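Local coordinates for protein putative mandelate racemase/muconate lactonizing enzyme (Bordetella bronchiseptica, PDB 3DDM) that is of unknown function but belongs to the mandelate racemase/muconate lactonizing enzyme family, combining an alpha+beta N-terminal domain with a TIM-barrel domain of the enolase type, at residues 20-24 with 36-40; 72-77 with 116-120; 135-140 with 321-325; 149-155 with 171-177; 182-186 with 217-222. The protein carries 1 engineered substitution. All coordinates share one frame; numbering follows the deposited sequence.

Contact 1 (20-24 with 36-40); sequences FRYPV and HDRPA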
# COMPACT_ATOMS: atom_id res chain seq x y z
N PHE A 20 -13.63 15.24 2.81
CA PHE A 20 -14.50 16.06 1.98
C PHE A 20 -14.45 15.54 0.56
O PHE A 20 -13.40 15.08 0.10
CB PHE A 20 -14.04 17.52 1.98
CG PHE A 20 -14.15 18.17 3.31
CD1 PHE A 20 -13.07 18.18 4.19
CD2 PHE A 20 -15.35 18.73 3.72
CE1 PHE A 20 -13.18 18.74 5.46
CE2 PHE A 20 -15.47 19.29 4.99
CZ PHE A 20 -14.38 19.30 5.86
N ARG A 21 -15.59 15.58 -0.11
CA ARG A 21 -15.66 15.13 -1.49
C ARG A 21 -16.54 16.11 -2.22
O ARG A 21 -17.76 16.15 -2.04
CB ARG A 21 -16.24 13.71 -1.57
CG ARG A 21 -15.61 12.74 -0.58
CD ARG A 21 -15.81 11.28 -0.98
NE ARG A 21 -15.02 10.96 -2.16
CZ ARG A 21 -14.08 10.02 -2.21
NH1 ARG A 21 -13.81 9.27 -1.15
NH2 ARG A 21 -13.40 9.84 -3.33
N TYR A 22 -15.91 16.95 -3.04
CA TYR A 22 -16.62 17.95 -3.81
C TYR A 22 -17.05 17.33 -5.14
O TYR A 22 -16.20 16.96 -5.95
CB TYR A 22 -15.73 19.15 -4.09
CG TYR A 22 -16.52 20.28 -4.69
CD1 TYR A 22 -17.23 21.16 -3.88
CD2 TYR A 22 -16.59 20.45 -6.07
CE1 TYR A 22 -18.01 22.18 -4.43
CE2 TYR A 22 -17.36 21.46 -6.63
CZ TYR A 22 -18.07 22.32 -5.80
OH TYR A 22 -18.81 23.33 -6.35
N PRO A 23 -18.36 17.22 -5.37
CA PRO A 23 -18.88 16.65 -6.62
C PRO A 23 -18.66 17.57 -7.80
O PRO A 23 -19.03 18.75 -7.76
CB PRO A 23 -20.35 16.40 -6.30
CG PRO A 23 -20.69 17.52 -5.37
CD PRO A 23 -19.47 17.58 -4.46
N VAL A 24 -18.05 17.04 -8.85
CA VAL A 24 -17.77 17.81 -10.05
C VAL A 24 -18.74 17.45 -11.17
O VAL A 24 -19.32 18.34 -11.81
CB VAL A 24 -16.33 17.54 -10.52
CG1 VAL A 24 -16.15 16.07 -10.77
CG2 VAL A 24 -16.02 18.34 -11.78
N HIS A 36 -14.90 12.14 -10.98
CA HIS A 36 -16.26 12.07 -10.45
C HIS A 36 -16.43 13.13 -9.36
O HIS A 36 -17.47 13.79 -9.28
CB HIS A 36 -16.53 10.69 -9.85
CG HIS A 36 -16.13 9.55 -10.74
ND1 HIS A 36 -14.85 9.40 -11.23
CD2 HIS A 36 -16.84 8.50 -11.21
CE1 HIS A 36 -14.79 8.30 -11.96
NE2 HIS A 36 -15.98 7.74 -11.96
N ASP A 37 -15.42 13.26 -8.52
CA ASP A 37 -15.42 14.23 -7.43
C ASP A 37 -14.00 14.41 -6.90
O ASP A 37 -13.18 13.48 -6.95
CB ASP A 37 -16.35 13.78 -6.30
CG ASP A 37 -15.93 12.45 -5.71
OD1 ASP A 37 -16.10 11.42 -6.39
OD2 ASP A 37 -15.43 12.44 -4.56
N ARG A 38 -13.71 15.60 -6.40
CA ARG A 38 -12.40 15.92 -5.85
C ARG A 38 -12.43 15.63 -4.35
O ARG A 38 -13.21 16.22 -3.61
CB ARG A 38 -12.09 17.40 -6.08
CG ARG A 38 -12.33 17.85 -7.53
CD ARG A 38 -11.05 18.24 -8.23
NE ARG A 38 -10.09 17.15 -8.28
CZ ARG A 38 -8.77 17.31 -8.40
NH1 ARG A 38 -8.25 18.53 -8.48
NH2 ARG A 38 -7.98 16.25 -8.43
N PRO A 39 -11.59 14.69 -3.89
CA PRO A 39 -11.53 14.31 -2.48
C PRO A 39 -10.50 15.10 -1.69
O PRO A 39 -9.65 15.77 -2.27
CB PRO A 39 -11.19 12.84 -2.54
CG PRO A 39 -10.18 12.82 -3.65
CD PRO A 39 -10.78 13.76 -4.70
N ALA A 40 -10.56 15.02 -0.37
CA ALA A 40 -9.61 15.71 0.48
C ALA A 40 -9.68 15.19 1.92
O ALA A 40 -10.75 14.79 2.40
CB ALA A 40 -9.87 17.20 0.46
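Asp37 holds CG between its own backbone N and carbonyl carbon (chi1 60°), and Arg21 bends its chain at chi3 (70°), which brings carboxylate and guanidinium together on the face that also carries Pro39. The salt bridge runs diagonally, since Arg21 is paired across the strands with Pro39 and not with Asp37. Arg21 NE lies 2.8 Å from Asp37 OD2, on its syn side and in the guanidinium plane, along a nearly straight N-H line (178°). Pro39 CB sits over one face of the guanidinium, 3.8 Å from Arg21 NH2, and Glu67 takes NH1 in a second salt bridge, so two carboxylates fix the group's rotation. The strands are the first two of the three-stranded antiparallel sheet of the enolase-type N-terminal domain; the unmodelled loop between them probably corresponds to the mobile capping loop of this family. Tyr22 N binds Arg38 O and Arg38 N binds Tyr22 O, each at 2.9 Å, whereas Pro39, lacking an N-H, occupies a non-hydrogen-bonded pair. On the opposite face Phe20 CB and Ala40 CB approach to 4.4 Å. There Phe20 leans on helix 374-380 and Tyr22 on helix 343-346, while Arg38 turns away to a salt bridge with Asp338.

Contact 2 (72-77 with 116-120); sequences LVETVL and AIAGL
Leu77 and Ile117 meet where helix 72-77 crosses helix 116-120 at 94°, a nearly perpendicular helix pair in the enolase-type N-terminal domain. The contact is wholly apolar. Leu77 turns CG away from its carbonyl carbon (chi1 -54°), which directs CD2 to Ile117 of helix 110-131, within 3.6 Å of its CG1. The side chains of Leu77 and Ile117 run at about a right angle to each other, one across the other. Leu120 reaches back from one turn farther along, setting CD1 3.6 Å from Leu77 CB. Val73 and Leu120 reach toward each other, tip to tip, with Val73 CG1 4.1 Å from Leu120 CD1, while the other methyl of Val73, CG2, rests 3.5 Å from Ala116 CB. Val15, Val43 and Val45 of the antiparallel sheet close over Val73 and Leu120, whereas Leu72 also packs on Pro62 of the second subunit. Between Leu72 and Leu77 the first helix widens into a pi-type turn, in which Leu72 O accepts from both Val76 N at 2.9 Å and Leu77 N at 3.1 Å.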
# COMPACT_ATOMS: atom_id res chain seq x y z
N LEU A 72 -6.93 5.68 9.09
CA LEU A 72 -5.57 5.38 9.53
C LEU A 72 -5.08 6.42 10.53
O LEU A 72 -4.47 6.07 11.55
CB LEU A 72 -4.60 5.34 8.34
CG LEU A 72 -4.59 4.06 7.51
CD1 LEU A 72 -3.55 4.17 6.42
CD2 LEU A 72 -4.30 2.86 8.40
N VAL A 73 -5.35 7.69 10.24
CA VAL A 73 -4.93 8.78 11.11
C VAL A 73 -5.57 8.70 12.49
O VAL A 73 -4.90 8.86 13.50
CB VAL A 73 -5.26 10.15 10.47
CG1 VAL A 73 -5.07 11.28 11.49
CG2 VAL A 73 -4.37 10.39 9.28
N GLU A 74 -6.87 8.42 12.53
CA GLU A 74 -7.58 8.34 13.80
C GLU A 74 -7.43 7.01 14.55
O GLU A 74 -7.37 7.01 15.78
CB GLU A 74 -9.07 8.66 13.59
CG GLU A 74 -9.32 10.08 13.05
CD GLU A 74 -10.81 10.44 12.93
OE1 GLU A 74 -11.59 9.64 12.37
OE2 GLU A 74 -11.19 11.55 13.38
N THR A 75 -7.34 5.89 13.85
CA THR A 75 -7.21 4.60 14.53
C THR A 75 -5.80 4.06 14.74
O THR A 75 -5.58 3.22 15.60
CB THR A 75 -8.02 3.49 13.80
OG1 THR A 75 -7.39 3.17 12.56
CG2 THR A 75 -9.45 3.95 13.54
N VAL A 76 -4.83 4.54 13.97
CA VAL A 76 -3.46 4.03 14.11
C VAL A 76 -2.41 5.06 14.52
O VAL A 76 -1.63 4.81 15.45
CB VAL A 76 -3.01 3.36 12.80
CG1 VAL A 76 -1.51 3.11 12.81
CG2 VAL A 76 -3.77 2.06 12.62
N LEU A 77 -2.38 6.20 13.84
CA LEU A 77 -1.40 7.22 14.16
C LEU A 77 -1.76 8.08 15.36
O LEU A 77 -0.89 8.48 16.11
CB LEU A 77 -1.18 8.11 12.94
CG LEU A 77 -0.81 7.40 11.64
CD1 LEU A 77 -0.99 8.37 10.50
CD2 LEU A 77 0.61 6.88 11.71
N ALA A 116 -0.63 9.52 5.52
CA ALA A 116 -1.26 9.95 6.76
C ALA A 116 -0.19 10.58 7.65
O ALA A 116 -0.43 11.61 8.28
CB ALA A 116 -1.90 8.76 7.46
N ILE A 117 0.99 9.97 7.69
CA ILE A 117 2.08 10.49 8.51
C ILE A 117 2.49 11.88 8.02
O ILE A 117 2.66 12.79 8.81
CB ILE A 117 3.29 9.52 8.53
CG1 ILE A 117 2.94 8.27 9.35
CG2 ILE A 117 4.51 10.18 9.13
CD1 ILE A 117 4.09 7.26 9.53
N ALA A 118 2.65 12.04 6.71
CA ALA A 118 3.03 13.34 6.15
C ALA A 118 2.01 14.42 6.53
O ALA A 118 2.39 15.53 6.91
CB ALA A 118 3.17 13.24 4.63
N GLY A 119 0.73 14.11 6.42
CA GLY A 119 -0.30 15.07 6.77
C GLY A 119 -0.19 15.51 8.23
O GLY A 119 -0.35 16.69 8.54
N LEU A 120 0.09 14.56 9.13
CA LEU A 120 0.22 14.88 10.55
C LEU A 120 1.48 15.69 10.85
O LEU A 120 1.50 16.46 11.81
CB LEU A 120 0.21 13.60 11.39
CG LEU A 120 -1.18 13.01 11.61
CD1 LEU A 120 -1.10 11.70 12.37
CD2 LEU A 120 -2.02 14.02 12.37

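Contact 3 (135-140 with 321-325); sequences PLWAWL and HLLAA
Trp137 and His321 supply the one hydrogen bond of this contact: Trp137 N donates to His321 ND1 at 3.0 Å, with an N-H...N angle of 136° and the donor tilted 22° from the imidazole plane. Pro135 is the N-cap of helix 136-139, so Trp137 N belongs to the first turn, where a helix has no carbonyl of its own to offer; a side chain from another helix fills the need. The far nitrogen, His321 NE2, makes a weak bond to Leu368 O. As an aromatic pair, the five-membered ring of Trp137 and the His321 ring meet rim to rim, centroids 5.7 Å apart and neither over the other's face. The indole NE1 is hydrogen-bonded to Gly363 O. Leu136 CB packs against the imidazole, oblique to its plane and 3.6 Å from His321 ND1. Apolar contacts spread along the remaining helix surface. Trp137 CB lies 3.9 Å from Ala324 CB, and Leu140 CB approaches Ala325 CB to 3.5 Å. Leu140 CD1 reaches farther, to within 4.1 Å of Leu322 CD1, and Phe288 of helix 287-300 backs this leucine. The arrangement is that of a connecting segment, between the long helix 110-131 and barrel strand 146-154, docked on outer helix 313-325 of a TIM barrel.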
# COMPACT_ATOMS: atom_id res chain seq x y z
N PRO A 135 5.20 32.53 10.29
CA PRO A 135 4.65 31.90 9.09
C PRO A 135 5.56 30.68 8.86
O PRO A 135 6.77 30.75 9.10
CB PRO A 135 4.83 32.99 8.03
CG PRO A 135 6.05 33.71 8.48
CD PRO A 135 5.80 33.84 9.96
N LEU A 136 4.98 29.57 8.42
CA LEU A 136 5.77 28.36 8.21
C LEU A 136 7.07 28.61 7.43
O LEU A 136 8.12 28.07 7.79
CB LEU A 136 4.92 27.30 7.50
CG LEU A 136 4.86 25.88 8.10
CD1 LEU A 136 5.86 25.71 9.24
CD2 LEU A 136 3.46 25.60 8.59
N TRP A 137 7.03 29.45 6.41
CA TRP A 137 8.25 29.70 5.65
C TRP A 137 9.40 30.25 6.52
O TRP A 137 10.56 29.88 6.34
CB TRP A 137 7.98 30.63 4.46
CG TRP A 137 7.70 32.07 4.81
CD1 TRP A 137 6.48 32.68 4.90
CD2 TRP A 137 8.68 33.10 5.03
NE1 TRP A 137 6.64 34.03 5.16
CE2 TRP A 137 7.97 34.31 5.25
CE3 TRP A 137 10.08 33.11 5.08
CZ2 TRP A 137 8.63 35.52 5.49
CZ3 TRP A 137 10.73 34.32 5.32
CH2 TRP A 137 10.00 35.51 5.53
N ALA A 138 9.08 31.14 7.46
CA ALA A 138 10.10 31.72 8.33
C ALA A 138 10.61 30.67 9.32
O ALA A 138 11.81 30.58 9.58
CB ALA A 138 9.53 32.91 9.09
N TRP A 139 9.68 29.89 9.86
CA TRP A 139 9.98 28.82 10.80
C TRP A 139 10.97 27.82 10.18
O TRP A 139 11.94 27.40 10.81
CB TRP A 139 8.69 28.11 11.15
CG TRP A 139 8.79 27.11 12.23
CD1 TRP A 139 8.77 27.35 13.57
CD2 TRP A 139 8.81 25.69 12.08
NE1 TRP A 139 8.75 26.17 14.27
CE2 TRP A 139 8.78 25.13 13.37
CE3 TRP A 139 8.84 24.83 10.97
CZ2 TRP A 139 8.78 23.74 13.60
CZ3 TRP A 139 8.84 23.44 11.19
CH2 TRP A 139 8.81 22.92 12.50
N LEU A 140 10.72 27.45 8.93
CA LEU A 140 11.59 26.52 8.20
C LEU A 140 12.94 27.18 7.88
O LEU A 140 13.75 26.62 7.14
CB LEU A 140 10.91 26.09 6.90
CG LEU A 140 9.61 25.29 7.05
CD1 LEU A 140 8.89 25.22 5.70
CD2 LEU A 140 9.93 23.91 7.58
N HIS A 321 4.97 27.24 1.25
CA HIS A 321 5.86 27.62 2.32
C HIS A 321 7.21 26.93 2.23
O HIS A 321 8.25 27.56 2.43
CB HIS A 321 5.20 27.33 3.66
CG HIS A 321 4.21 28.38 4.04
ND1 HIS A 321 4.57 29.55 4.67
CD2 HIS A 321 2.88 28.47 3.80
CE1 HIS A 321 3.50 30.32 4.80
NE2 HIS A 321 2.47 29.69 4.28
N LEU A 322 7.20 25.63 1.91
CA LEU A 322 8.45 24.92 1.80
C LEU A 322 9.29 25.51 0.67
O LEU A 322 10.47 25.78 0.86
CB LEU A 322 8.21 23.42 1.55
CG LEU A 322 9.51 22.60 1.50
CD1 LEU A 322 10.44 23.04 2.62
CD2 LEU A 322 9.20 21.14 1.61
N LEU A 323 8.68 25.75 -0.49
CA LEU A 323 9.41 26.33 -1.61
C LEU A 323 10.00 27.70 -1.27
O LEU A 323 11.06 28.07 -1.77
CB LEU A 323 8.51 26.47 -2.84
CG LEU A 323 9.19 27.15 -4.04
CD1 LEU A 323 10.46 26.38 -4.44
CD2 LEU A 323 8.22 27.23 -5.20
N ALA A 324 9.30 28.46 -0.44
CA ALA A 324 9.78 29.78 -0.06
C ALA A 324 11.01 29.60 0.84
O ALA A 324 11.97 30.36 0.74
CB ALA A 324 8.68 30.56 0.67
N ALA A 325 10.96 28.59 1.69
CA ALA A 325 12.08 28.31 2.59
C ALA A 325 13.29 27.76 1.84
O ALA A 325 14.42 27.90 2.29
CB ALA A 325 11.64 27.33 3.69

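Contact 4 (149-155 with 171-177); sequences VYASGIN and YRAFKLK
Lys175, Ile154 and Tyr150 bury the greatest area here, and they divide between the two sides of the strand pair. Lys175 leaves the backbone with CG opposite its own N (chi1 -174°) and bends once, at chi3. Its CB packs 3.5 Å from Tyr150 CE2, CE lies at the edge of that ring in its plane, and NZ gives a hydrogen bond to Tyr150 OH at 2.9 Å. The stronger partner of NZ is Glu231, in a salt bridge, so carboxylate and phenol oxygen together position it. Tyr150 CB also rests on Ala173 CB at 3.4 Å. Ile154 points to the other side, where its CD1 meets Phe174 CB at 3.7 Å and Leu176 CD1 at 3.9 Å; Val162 and Val163 of helix 159-169 cover it. Its backbone N reaches Lys175 O at 3.2 Å, almost straight (173°) and in the carbonyl plane, and Gly153 N adds a weak bond to the same oxygen. This doubled grip marks a beta bulge at Gly153, whose phi is positive, between the Ala151-Phe174 and Ile154-Leu176 bridges. Lys177 extends past Gly153 to Asp205 and Asn207. Strand 146-154, helix 159-169 and strand 174-177 form a beta-alpha-beta unit of the TIM barrel, and the alternate lysines match the K-x-K sequence of the second barrel strand in mandelate racemase relatives.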
# COMPACT_ATOMS: atom_id res chain seq x y z
N VAL A 149 4.93 30.22 -9.71
CA VAL A 149 4.00 29.10 -9.86
C VAL A 149 3.81 28.76 -11.33
O VAL A 149 4.24 29.51 -12.22
CB VAL A 149 2.60 29.42 -9.27
CG1 VAL A 149 2.72 29.86 -7.84
CG2 VAL A 149 1.91 30.50 -10.09
N TYR A 150 3.18 27.62 -11.59
CA TYR A 150 2.89 27.19 -12.96
C TYR A 150 1.56 26.45 -12.99
O TYR A 150 1.18 25.79 -12.03
CB TYR A 150 4.03 26.33 -13.54
CG TYR A 150 4.22 24.92 -12.99
CD1 TYR A 150 5.08 24.66 -11.91
CD2 TYR A 150 3.55 23.83 -13.57
CE1 TYR A 150 5.27 23.36 -11.43
CE2 TYR A 150 3.73 22.53 -13.10
CZ TYR A 150 4.59 22.30 -12.03
OH TYR A 150 4.77 21.01 -11.57
N ALA A 151 0.83 26.60 -14.09
CA ALA A 151 -0.45 25.92 -14.25
C ALA A 151 -0.04 24.48 -14.51
O ALA A 151 0.66 24.19 -15.49
CB ALA A 151 -1.21 26.50 -15.44
N SER A 152 -0.48 23.59 -13.64
CA SER A 152 -0.11 22.19 -13.77
C SER A 152 -1.23 21.27 -14.18
O SER A 152 -2.35 21.40 -13.71
CB SER A 152 0.48 21.71 -12.44
OG SER A 152 0.89 20.36 -12.51
N GLY A 153 -0.92 20.34 -15.08
CA GLY A 153 -1.90 19.36 -15.51
C GLY A 153 -2.96 19.74 -16.51
O GLY A 153 -4.13 19.37 -16.34
N ILE A 154 -2.57 20.45 -17.55
CA ILE A 154 -3.47 20.87 -18.62
C ILE A 154 -3.77 19.64 -19.49
O ILE A 154 -2.85 19.01 -20.02
CB ILE A 154 -2.78 21.93 -19.49
CG1 ILE A 154 -2.56 23.19 -18.65
CG2 ILE A 154 -3.59 22.20 -20.75
CD1 ILE A 154 -1.46 24.08 -19.17
N ASN A 155 -5.04 19.30 -19.64
CA ASN A 155 -5.43 18.14 -20.43
C ASN A 155 -5.09 18.30 -21.91
O ASN A 155 -5.12 19.40 -22.46
CB ASN A 155 -6.91 17.83 -20.25
CG ASN A 155 -7.17 16.95 -19.03
OD1 ASN A 155 -7.11 17.41 -17.89
ND2 ASN A 155 -7.46 15.67 -19.28
N TYR A 171 -1.12 33.11 -14.85
CA TYR A 171 -0.05 32.14 -14.94
C TYR A 171 0.96 32.42 -16.04
O TYR A 171 0.59 32.71 -17.18
CB TYR A 171 -0.65 30.75 -15.11
CG TYR A 171 -1.27 30.25 -13.84
CD1 TYR A 171 -0.47 29.79 -12.80
CD2 TYR A 171 -2.65 30.29 -13.64
CE1 TYR A 171 -1.02 29.40 -11.59
CE2 TYR A 171 -3.21 29.90 -12.43
CZ TYR A 171 -2.39 29.46 -11.41
OH TYR A 171 -2.92 29.12 -10.19
N ARG A 172 2.25 32.33 -15.70
CA ARG A 172 3.33 32.58 -16.66
C ARG A 172 4.21 31.34 -16.91
O ARG A 172 5.34 31.46 -17.39
CB ARG A 172 4.19 33.76 -16.18
CG ARG A 172 3.44 35.08 -16.07
CD ARG A 172 2.98 35.58 -17.44
NE ARG A 172 1.99 36.66 -17.35
CZ ARG A 172 0.67 36.48 -17.36
NH1 ARG A 172 0.14 35.26 -17.46
NH2 ARG A 172 -0.14 37.53 -17.28
N ALA A 173 3.69 30.16 -16.57
CA ALA A 173 4.39 28.89 -16.77
C ALA A 173 3.32 27.80 -16.83
O ALA A 173 2.33 27.85 -16.11
CB ALA A 173 5.37 28.62 -15.63
N PHE A 174 3.52 26.80 -17.70
CA PHE A 174 2.52 25.75 -17.87
C PHE A 174 3.11 24.34 -18.03
O PHE A 174 4.22 24.18 -18.54
CB PHE A 174 1.66 26.08 -19.09
CG PHE A 174 1.18 27.50 -19.12
CD1 PHE A 174 -0.05 27.86 -18.56
CD2 PHE A 174 2.01 28.51 -19.61
CE1 PHE A 174 -0.44 29.20 -18.49
CE2 PHE A 174 1.62 29.85 -19.54
CZ PHE A 174 0.40 30.20 -18.98
N LYS A 175 2.35 23.34 -17.59
CA LYS A 175 2.75 21.94 -17.72
C LYS A 175 1.63 21.17 -18.40
O LYS A 175 0.49 21.19 -17.95
CB LYS A 175 3.06 21.31 -16.36
CG LYS A 175 3.63 19.88 -16.48
CD LYS A 175 4.22 19.35 -15.17
CE LYS A 175 3.16 19.05 -14.13
NZ LYS A 175 3.74 18.59 -12.84
N LEU A 176 1.98 20.49 -19.50
CA LEU A 176 1.05 19.69 -20.29
C LEU A 176 1.10 18.20 -19.94
O LEU A 176 2.14 17.68 -19.55
CB LEU A 176 1.37 19.83 -21.78
CG LEU A 176 0.92 21.05 -22.57
CD1 LEU A 176 0.95 22.31 -21.71
CD2 LEU A 176 1.82 21.19 -23.79
N LYS A 177 -0.04 17.54 -20.09
CA LYS A 177 -0.14 16.10 -19.84
C LYS A 177 0.10 15.43 -21.18
O LYS A 177 -0.45 15.84 -22.19
CB LYS A 177 -1.54 15.72 -19.35
CG LYS A 177 -2.05 16.41 -18.09
CD LYS A 177 -1.98 15.53 -16.85
CE LYS A 177 -0.68 15.74 -16.07
NZ LYS A 177 -0.59 14.88 -14.84

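Contact 5 (182-186 with 217-222); sequences DARDV and QMAQRL
Arg221 and Val186 meet along the seam between two helices, and the arginine can be followed outward from there. Its CB lies 3.7 Å from Val186 CG1. CG is turned away from the carbonyl carbon (chi1 -60°), and a bend at chi3 (67°) folds the chain back, so that NE returns to 4.0 Å from the same methyl. Beyond it the guanidinium spreads over the first turn of helix 182-186: NH2 is 4.1 Å from Ala183 CA and equally far from Val186 CG2, while NH1 comes within 4.0 Å of Asp182 OD2. That oxygen lies well out of the guanidinium plane, so the attraction is one of charge without a directed N-H. The firm partner of the carboxylate is Arg214, in a salt bridge to Asp182 OD1. Gln217 borders the guanidinium at its edge, with CD in the plane. Met218 fills the inner side of the seam. Its SD lies beside the Asp182 carboxylate and its CE 3.5 Å from Val186 CG1, with the side chains of Met218 and Val186 at about a right angle. Leu222 CD2 follows, 4.3 Å from Val186 CG1. The helix axes run 29° apart in the same direction, 10.4 Å apart at closest approach. Such neighbours, separated in sequence by strand 202-205, are consecutive outer helices of the TIM barrel.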
# COMPACT_ATOMS: atom_id res chain seq x y z
N ASP A 182 1.11 9.68 -28.99
CA ASP A 182 2.39 10.22 -29.46
C ASP A 182 2.33 11.42 -30.40
O ASP A 182 2.95 12.45 -30.14
CB ASP A 182 3.19 9.11 -30.14
CG ASP A 182 3.81 8.15 -29.15
OD1 ASP A 182 3.07 7.62 -28.28
OD2 ASP A 182 5.03 7.91 -29.25
N ALA A 183 1.61 11.28 -31.50
CA ALA A 183 1.52 12.34 -32.50
C ALA A 183 0.82 13.60 -32.00
O ALA A 183 1.27 14.71 -32.27
CB ALA A 183 0.83 11.82 -33.74
N ARG A 184 -0.28 13.40 -31.29
CA ARG A 184 -1.07 14.51 -30.77
C ARG A 184 -0.24 15.28 -29.74
O ARG A 184 -0.26 16.51 -29.72
CB ARG A 184 -2.35 13.99 -30.12
CG ARG A 184 -3.49 14.99 -30.10
CD ARG A 184 -4.64 14.52 -29.22
NE ARG A 184 -5.86 15.28 -29.46
CZ ARG A 184 -5.96 16.61 -29.33
NH1 ARG A 184 -4.91 17.34 -28.95
NH2 ARG A 184 -7.11 17.21 -29.60
N ASP A 185 0.49 14.55 -28.90
CA ASP A 185 1.31 15.16 -27.86
C ASP A 185 2.38 16.09 -28.41
O ASP A 185 2.58 17.18 -27.89
CB ASP A 185 1.96 14.09 -26.99
CG ASP A 185 0.98 13.42 -26.03
OD1 ASP A 185 -0.02 14.07 -25.64
OD2 ASP A 185 1.22 12.26 -25.66
N VAL A 186 3.09 15.67 -29.45
CA VAL A 186 4.12 16.51 -30.03
C VAL A 186 3.47 17.69 -30.73
O VAL A 186 4.09 18.74 -30.90
CB VAL A 186 5.02 15.75 -31.04
CG1 VAL A 186 5.79 14.65 -30.33
CG2 VAL A 186 4.16 15.19 -32.16
N GLN A 217 12.42 8.15 -27.78
CA GLN A 217 11.80 8.64 -29.01
C GLN A 217 11.05 9.95 -28.79
O GLN A 217 11.28 10.93 -29.50
CB GLN A 217 10.83 7.59 -29.54
CG GLN A 217 10.10 8.00 -30.79
CD GLN A 217 8.86 7.16 -31.01
OE1 GLN A 217 8.93 5.94 -31.21
NE2 GLN A 217 7.69 7.82 -30.97
N MET A 218 10.15 9.97 -27.80
CA MET A 218 9.37 11.18 -27.52
C MET A 218 10.22 12.33 -26.99
O MET A 218 10.04 13.48 -27.41
CB MET A 218 8.25 10.88 -26.54
CG MET A 218 7.08 10.11 -27.13
SD MET A 218 6.26 10.93 -28.51
CE MET A 218 5.54 12.36 -27.67
N ALA A 219 11.14 12.05 -26.08
CA ALA A 219 11.98 13.11 -25.53
C ALA A 219 12.71 13.83 -26.66
O ALA A 219 13.04 15.01 -26.54
CB ALA A 219 12.98 12.52 -24.55
N GLN A 220 12.94 13.11 -27.75
CA GLN A 220 13.61 13.66 -28.93
C GLN A 220 12.67 14.56 -29.72
O GLN A 220 13.01 15.70 -30.05
CB GLN A 220 14.09 12.52 -29.83
CG GLN A 220 15.56 12.56 -30.22
CD GLN A 220 16.48 12.10 -29.10
OE1 GLN A 220 16.41 10.95 -28.65
NE2 GLN A 220 17.35 13.00 -28.65
N ARG A 221 11.48 14.03 -30.02
CA ARG A 221 10.46 14.75 -30.77
C ARG A 221 9.92 15.98 -30.02
O ARG A 221 9.37 16.89 -30.63
CB ARG A 221 9.30 13.80 -31.09
CG ARG A 221 9.73 12.60 -31.93
CD ARG A 221 8.66 11.52 -32.00
NE ARG A 221 7.46 11.94 -32.73
CZ ARG A 221 6.42 11.15 -32.94
NH1 ARG A 221 6.43 9.90 -32.48
NH2 ARG A 221 5.36 11.60 -33.61
N LEU A 222 10.08 16.01 -28.70
CA LEU A 222 9.62 17.14 -27.91
C LEU A 222 10.68 18.24 -27.88
O LEU A 222 10.36 19.41 -27.68
CB LEU A 222 9.30 16.72 -26.47
CG LEU A 222 8.06 15.86 -26.22
CD1 LEU A 222 8.01 15.49 -24.75
CD2 LEU A 222 6.80 16.62 -26.61

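In the fold
Contacts 1 and 2 belong to the N-terminal domain, their centres 21 Å apart: contact 1 pairs two strands of its antiparallel sheet, and contact 2 joins two helices that pack on that sheet. Contact 3 comes next along the chain, using the short helix just after helix 110-131, but its partner is helix 313-325; the 180 residues it encloses include contacts 4 and 5. These two follow one another in the barrel, strand 174-177 leading into helix 182-196, and touch through Lys177 O and Asp185 OD1 at 3.9 Å. Contacts 2 and 5 lie 41 Å apart between centres, on opposite sides of the chain's centre. Contact 3 joins short helix 136-139 to an outer barrel helix, linking parts far apart in sequence.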